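Probable fumarate reductase Ifc3 (Shewanella frigidimarina, PDB 1QO8) catalyses the essentially one-way reduction of fumarate to succinate, using four covalently bound c-type hemes and an FAD, and may take part in electron transport to ferric iron. Local coordinates at residues A[29-43]-A[55-67]. Residues are numbered along the deposited sequence; the frame is centred on the assembly and turned at random.
With HEM (protoporphyrin IX containing Fe), chain D.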
loop_
_atom_site.group_PDB
_atom_site.type_symbol
_atom_site.label_atom_id
_atom_site.label_comp_id
_atom_site.label_asym_id
_atom_site.label_seq_id
_atom_site.Cartn_x
_atom_site.Cartn_y
_atom_site.Cartn_z
ATOM N N GLU A 29 3.165 12.671 -34.453
ATOM C CA GLU A 29 3.493 13.839 -35.286
ATOM C C GLU A 29 4.671 13.701 -36.214
ATOM O O GLU A 29 5.501 14.594 -36.503
ATOM C CB GLU A 29 3.566 15.091 -34.396
ATOM C CG GLU A 29 2.307 15.192 -33.488
ATOM C CD GLU A 29 2.348 16.317 -32.497
ATOM O OE1 GLU A 29 3.382 17.049 -32.339
ATOM O OE2 GLU A 29 1.356 16.645 -31.799
ATOM N N THR A 30 4.852 12.513 -36.772
ATOM C CA THR A 30 6.022 12.096 -37.514
ATOM C C THR A 30 6.248 12.954 -38.739
ATOM O O THR A 30 7.181 13.751 -38.900
ATOM C CB THR A 30 5.806 10.605 -37.904
ATOM O OG1 THR A 30 5.551 9.935 -36.651
ATOM C CG2 THR A 30 7.031 9.974 -38.538
ATOM N N HIS A 31 5.201 12.920 -39.586
ATOM C CA HIS A 31 5.212 13.690 -40.843
ATOM C C HIS A 31 5.512 15.113 -40.547
ATOM O O HIS A 31 6.351 15.698 -41.223
ATOM C CB HIS A 31 3.802 13.613 -41.555
ATOM C CG HIS A 31 3.886 14.272 -42.908
ATOM N ND1 HIS A 31 4.457 13.599 -43.967
ATOM C CD2 HIS A 31 3.544 15.504 -43.359
ATOM C CE1 HIS A 31 4.433 14.409 -45.023
ATOM N NE2 HIS A 31 3.875 15.574 -44.694
ATOM N N GLU A 32 4.851 15.813 -39.614
ATOM C CA GLU A 32 5.072 17.225 -39.398
ATOM C C GLU A 32 6.542 17.525 -39.012
ATOM O O GLU A 32 7.171 18.519 -39.498
ATOM C CB GLU A 32 4.088 17.716 -38.340
ATOM C CG GLU A 32 2.621 17.633 -38.719
ATOM C CD GLU A 32 1.973 16.289 -38.746
ATOM O OE1 GLU A 32 2.544 15.253 -38.324
ATOM O OE2 GLU A 32 0.844 16.260 -39.293
ATOM N N ASN A 33 7.093 16.689 -38.161
ATOM C CA ASN A 33 8.455 16.916 -37.662
ATOM C C ASN A 33 9.505 16.551 -38.733
ATOM O O ASN A 33 10.564 17.139 -38.855
ATOM C CB ASN A 33 8.732 16.026 -36.427
ATOM C CG ASN A 33 8.199 16.613 -35.156
ATOM O OD1 ASN A 33 8.836 17.500 -34.573
ATOM N ND2 ASN A 33 7.005 16.216 -34.648
ATOM N N ALA A 34 9.230 15.595 -39.613
ATOM C CA ALA A 34 10.078 15.398 -40.790
ATOM C C ALA A 34 10.123 16.658 -41.647
ATOM O O ALA A 34 11.242 17.019 -42.107
ATOM C CB ALA A 34 9.735 14.134 -41.546
ATOM N N GLN A 35 9.050 17.418 -41.745
ATOM C CA GLN A 35 8.959 18.667 -42.467
ATOM C C GLN A 35 9.652 19.843 -41.868
ATOM O O GLN A 35 10.428 20.511 -42.585
ATOM C CB GLN A 35 7.448 19.043 -42.659
ATOM C CG GLN A 35 6.723 17.977 -43.501
ATOM C CD GLN A 35 7.403 17.854 -44.866
ATOM O OE1 GLN A 35 7.902 16.793 -45.119
ATOM N NE2 GLN A 35 7.596 18.853 -45.712
ATOM N N CYS A 36 9.496 20.092 -40.544
ATOM C CA CYS A 36 10.442 20.957 -39.833
ATOM C C CYS A 36 11.863 20.695 -40.250
ATOM O O CYS A 36 12.465 21.711 -40.577
ATOM C CB CYS A 36 10.508 20.875 -38.282
ATOM S SG CYS A 36 8.888 20.516 -37.561
ATOM N N LYS A 37 12.391 19.506 -40.195
ATOM C CA LYS A 37 13.805 19.253 -40.394
ATOM C C LYS A 37 14.192 19.415 -41.867
ATOM O O LYS A 37 15.249 19.999 -42.082
ATOM C CB LYS A 37 14.201 17.860 -39.855
ATOM C CG LYS A 37 14.219 17.728 -38.312
ATOM C CD LYS A 37 14.457 16.269 -37.853
ATOM C CE LYS A 37 14.448 16.170 -36.308
ATOM N NZ LYS A 37 15.122 14.898 -35.816
ATOM N N SER A 38 13.337 19.008 -42.803
ATOM C CA SER A 38 13.489 19.276 -44.214
ATOM C C SER A 38 13.771 20.758 -44.462
ATOM O O SER A 38 14.936 21.027 -44.808
ATOM C CB SER A 38 12.277 19.038 -45.133
ATOM O OG SER A 38 12.093 17.643 -45.181
ATOM N N CYS A 39 12.780 21.593 -44.177
ATOM C CA CYS A 39 13.066 22.993 -44.402
ATOM C C CYS A 39 14.108 23.604 -43.493
ATOM O O CYS A 39 14.679 24.651 -43.899
ATOM C CB CYS A 39 11.806 23.824 -44.393
ATOM S SG CYS A 39 10.557 23.161 -45.613
ATOM N N HIS A 40 14.137 23.159 -42.217
ATOM C CA HIS A 40 14.978 24.000 -41.322
ATOM C C HIS A 40 16.321 23.322 -41.037
ATOM O O HIS A 40 17.187 23.956 -40.410
ATOM C CB HIS A 40 14.257 24.189 -39.978
ATOM C CG HIS A 40 13.309 25.352 -40.012
ATOM N ND1 HIS A 40 13.789 26.636 -40.138
ATOM C CD2 HIS A 40 11.953 25.424 -39.987
ATOM C CE1 HIS A 40 12.773 27.496 -40.118
ATOM N NE2 HIS A 40 11.691 26.756 -40.003
ATOM N N GLY A 41 16.461 22.070 -41.370
ATOM C CA GLY A 41 17.734 21.422 -40.959
ATOM C C GLY A 41 17.515 20.576 -39.684
ATOM O O GLY A 41 16.528 20.773 -38.959
ATOM N N GLU A 42 18.388 19.609 -39.487
ATOM C CA GLU A 42 18.436 18.879 -38.191
ATOM C C GLU A 42 19.138 19.658 -37.103
ATOM O O GLU A 42 19.693 20.755 -37.258
ATOM C CB GLU A 42 19.185 17.595 -38.477
ATOM C CG GLU A 42 19.104 16.848 -39.761
ATOM C CD GLU A 42 18.000 15.794 -39.783
ATOM O OE1 GLU A 42 17.783 15.237 -38.688
ATOM O OE2 GLU A 42 17.328 15.467 -40.786
ATOM N N TYR A 43 19.271 19.100 -35.875
ATOM C CA TYR A 43 19.832 19.779 -34.728
ATOM C C TYR A 43 21.302 20.157 -34.957
ATOM O O TYR A 43 21.708 21.202 -34.493
ATOM C CB TYR A 43 19.686 18.992 -33.395
ATOM C CG TYR A 43 18.236 18.889 -32.903
ATOM C CD1 TYR A 43 17.542 19.954 -32.351
ATOM C CD2 TYR A 43 17.564 17.712 -33.025
ATOM C CE1 TYR A 43 16.253 19.834 -31.902
ATOM C CE2 TYR A 43 16.247 17.558 -32.628
ATOM C CZ TYR A 43 15.648 18.616 -32.010
ATOM O OH TYR A 43 14.341 18.460 -31.638
ATOM N N PRO A 55 18.830 24.958 -26.897
ATOM C CA PRO A 55 17.568 24.241 -26.986
ATOM C C PRO A 55 17.757 23.224 -28.066
ATOM O O PRO A 55 17.252 22.099 -28.012
ATOM C CB PRO A 55 16.539 25.330 -27.222
ATOM C CG PRO A 55 17.257 26.624 -27.276
ATOM C CD PRO A 55 18.736 26.363 -27.321
ATOM N N HIS A 56 18.653 23.520 -29.068
ATOM C CA HIS A 56 18.806 22.583 -30.153
ATOM C C HIS A 56 20.019 21.728 -29.974
ATOM O O HIS A 56 20.466 21.212 -31.009
ATOM C CB HIS A 56 18.967 23.315 -31.539
ATOM C CG HIS A 56 17.813 24.266 -31.669
ATOM N ND1 HIS A 56 18.021 25.608 -31.886
ATOM C CD2 HIS A 56 16.462 24.079 -31.620
ATOM C CE1 HIS A 56 16.865 26.254 -31.871
ATOM N NE2 HIS A 56 15.903 25.353 -31.751
ATOM N N ASN A 57 20.638 21.657 -28.813
ATOM C CA ASN A 57 21.649 20.598 -28.657
ATOM C C ASN A 57 21.796 20.332 -27.138
ATOM O O ASN A 57 22.361 21.172 -26.448
ATOM C CB ASN A 57 22.963 21.086 -29.271
ATOM C CG ASN A 57 24.186 20.158 -29.055
ATOM O OD1 ASN A 57 24.047 18.932 -28.967
ATOM N ND2 ASN A 57 25.343 20.830 -29.076
ATOM N N SER A 58 20.991 19.367 -26.664
ATOM C CA SER A 58 20.791 19.241 -25.226
ATOM C C SER A 58 21.030 17.771 -24.970
ATOM O O SER A 58 20.961 17.007 -25.958
ATOM C CB SER A 58 19.407 19.754 -24.927
ATOM O OG SER A 58 18.438 18.703 -25.087
ATOM N N HIS A 59 21.057 17.358 -23.682
ATOM C CA HIS A 59 21.135 15.948 -23.328
ATOM C C HIS A 59 19.868 15.151 -23.678
ATOM O O HIS A 59 19.941 13.927 -23.851
ATOM C CB HIS A 59 21.496 15.818 -21.834
ATOM C CG HIS A 59 20.501 16.451 -20.873
ATOM N ND1 HIS A 59 19.329 15.848 -20.503
ATOM C CD2 HIS A 59 20.478 17.653 -20.267
ATOM C CE1 HIS A 59 18.677 16.664 -19.643
ATOM N NE2 HIS A 59 19.382 17.801 -19.465
ATOM N N LEU A 60 18.722 15.758 -23.862
ATOM C CA LEU A 60 17.497 15.130 -24.422
ATOM C C LEU A 60 17.743 14.427 -25.757
ATOM O O LEU A 60 17.036 13.433 -25.960
ATOM C CB LEU A 60 16.376 16.159 -24.607
ATOM C CG LEU A 60 15.974 16.924 -23.339
ATOM C CD1 LEU A 60 14.874 17.925 -23.497
ATOM C CD2 LEU A 60 15.571 15.921 -22.224
ATOM N N GLY A 61 18.680 14.855 -26.607
ATOM C CA GLY A 61 19.142 13.994 -27.740
ATOM C C GLY A 61 18.077 14.327 -28.881
ATOM O O GLY A 61 17.519 15.421 -28.910
ATOM N N ASP A 62 17.864 13.402 -29.759
ATOM C CA ASP A 62 17.209 13.773 -31.047
ATOM C C ASP A 62 15.692 13.687 -30.893
ATOM O O ASP A 62 15.168 12.571 -30.964
ATOM C CB ASP A 62 17.656 12.717 -32.076
ATOM C CG ASP A 62 17.179 13.201 -33.474
ATOM O OD1 ASP A 62 16.550 14.215 -33.743
ATOM O OD2 ASP A 62 17.437 12.425 -34.412
ATOM N N ILE A 63 14.958 14.662 -30.429
ATOM C CA ILE A 63 13.527 14.538 -30.174
ATOM C C ILE A 63 12.687 15.346 -31.178
ATOM O O ILE A 63 13.283 16.254 -31.801
ATOM C CB ILE A 63 13.223 15.126 -28.770
ATOM C CG1 ILE A 63 13.635 16.586 -28.699
ATOM C CG2 ILE A 63 13.917 14.251 -27.723
ATOM C CD1 ILE A 63 13.208 17.228 -27.342
ATOM N N ASN A 64 11.345 15.202 -31.170
ATOM C CA ASN A 64 10.521 16.016 -32.041
ATOM C C ASN A 64 10.723 17.504 -31.825
ATOM O O ASN A 64 10.640 17.818 -30.638
ATOM C CB ASN A 64 9.037 15.678 -31.978
ATOM C CG ASN A 64 8.668 14.407 -32.719
ATOM O OD1 ASN A 64 9.327 13.969 -33.670
ATOM N ND2 ASN A 64 7.642 13.666 -32.283
ATOM N N CYS A 65 10.941 18.371 -32.864
ATOM C CA CYS A 65 10.708 19.778 -32.711
ATOM C C CYS A 65 9.437 20.186 -31.986
ATOM O O CYS A 65 9.416 21.189 -31.267
ATOM C CB CYS A 65 10.802 20.542 -34.095
ATOM S SG CYS A 65 11.992 19.714 -35.192
ATOM N N THR A 66 8.267 19.568 -32.244
ATOM C CA THR A 66 7.028 19.881 -31.602
ATOM C C THR A 66 6.955 19.299 -30.178
ATOM O O THR A 66 5.940 19.540 -29.507
ATOM C CB THR A 66 5.847 19.288 -32.477
ATOM O OG1 THR A 66 6.011 17.878 -32.471
ATOM C CG2 THR A 66 6.042 19.792 -33.950
ATOM N N SER A 67 8.043 18.775 -29.581
ATOM C CA SER A 67 8.181 18.751 -28.123
ATOM C C SER A 67 7.998 20.128 -27.552
ATOM O O SER A 67 7.418 20.355 -26.463
ATOM C CB SER A 67 9.529 18.204 -27.571
ATOM O OG SER A 67 9.655 16.876 -28.039
HETATM C CHA HEM D . 14.195 28.950 -31.969
HETATM C CHB HEM D . 13.479 25.443 -35.152
HETATM C CHC HEM D . 13.452 22.003 -31.788
HETATM C CHD HEM D . 13.265 25.640 -28.565
HETATM C C1A HEM D . 14.035 28.265 -33.152
HETATM C C2A HEM D . 14.051 28.885 -34.502
HETATM C C3A HEM D . 13.883 27.927 -35.363
HETATM C C4A HEM D . 13.718 26.667 -34.640
HETATM C CMA HEM D . 13.800 27.934 -36.927
HETATM C CAA HEM D . 14.266 30.400 -34.699
HETATM C CBA HEM D . 15.781 30.790 -34.593
HETATM C CGA HEM D . 16.621 29.888 -35.453
HETATM O O1A HEM D . 16.296 29.873 -36.685
HETATM O O2A HEM D . 17.522 29.187 -34.906
HETATM C C1B HEM D . 13.509 24.188 -34.555
HETATM C C2B HEM D . 13.606 22.935 -35.195
HETATM C C3B HEM D . 13.699 22.004 -34.273
HETATM C C4B HEM D . 13.524 22.636 -32.999
HETATM C CMB HEM D . 13.686 22.810 -36.761
HETATM C CAB HEM D . 14.045 20.515 -34.398
HETATM C CBB HEM D . 14.921 20.040 -35.316
HETATM C C1C HEM D . 13.361 22.741 -30.617
HETATM C C2C HEM D . 13.167 22.126 -29.305
HETATM C C3C HEM D . 13.177 23.117 -28.432
HETATM C C4C HEM D . 13.240 24.384 -29.155
HETATM C CMC HEM D . 13.039 20.603 -29.167
HETATM C CAC HEM D . 13.131 23.150 -26.890
HETATM C CBC HEM D . 13.930 22.309 -26.108
HETATM C C1D HEM D . 13.607 26.814 -29.173
HETATM C C2D HEM D . 13.770 28.075 -28.534
HETATM C C3D HEM D . 13.990 28.967 -29.492
HETATM C C4D HEM D . 14.008 28.299 -30.764
HETATM C CMD HEM D . 13.720 28.331 -26.988
HETATM C CAD HEM D . 14.347 30.490 -29.274
HETATM C CBD HEM D . 15.889 30.595 -29.275
HETATM C CGD HEM D . 16.332 31.877 -29.919
HETATM O O1D HEM D . 16.200 32.861 -29.127
HETATM O O2D HEM D . 16.734 31.830 -31.114
HETATM N NA HEM D . 13.816 26.934 -33.308
HETATM N NB HEM D . 13.485 24.015 -33.171
HETATM N NC HEM D . 13.344 24.075 -30.467
HETATM N ND HEM D . 13.719 26.945 -30.590
HETATM FE FE HEM D . 13.637 25.462 -31.907
HETATM O O HOH W 1 18.218 14.530 -36.313
#
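Asn33, on helix 30-40 of the tetraheme cytochrome domain, meets Asn64 and Thr66 at the start of the CXXCH heme-binding motif that begins at Cys65, probably one of the covalent attachment points of the heme. This end is packed tightly. The Asn33 amide stacks on that of Asn64, their planes 14° apart, and is gripped at both ends: OD1 takes Thr66 N on a lone pair at 3.2 Å, while ND2 gives one hydrogen to Glu29 O and the other to Thr66 OG1 at 2.9 Å. A chi1 of 64° turns Thr66 OG1 toward both Asn33 ND2 and Glu29 OE1, to which it donates in turn; the other carboxylate oxygen pairs with Lys292. With an alanine in place of Asn33, Thr66 N would probably lose its acceptor and the Asn64 amide its stacking partner. The solvent side is looser: Lys37, extended past CG, forms a salt bridge from NZ to the syn lone pair of Asp62 OD1 at 2.6 Å, and a water links Lys37, Glu42 and Asp62. Farther along, Tyr43 packs one ring face over the heme vinyl CBB, beside His56, which ligates the iron opposite His69. The Tyr43 hydroxyl donates a very short bond, 2.5 Å from OH to Ile63 O, with that oxygen near the tyrosine ring plane.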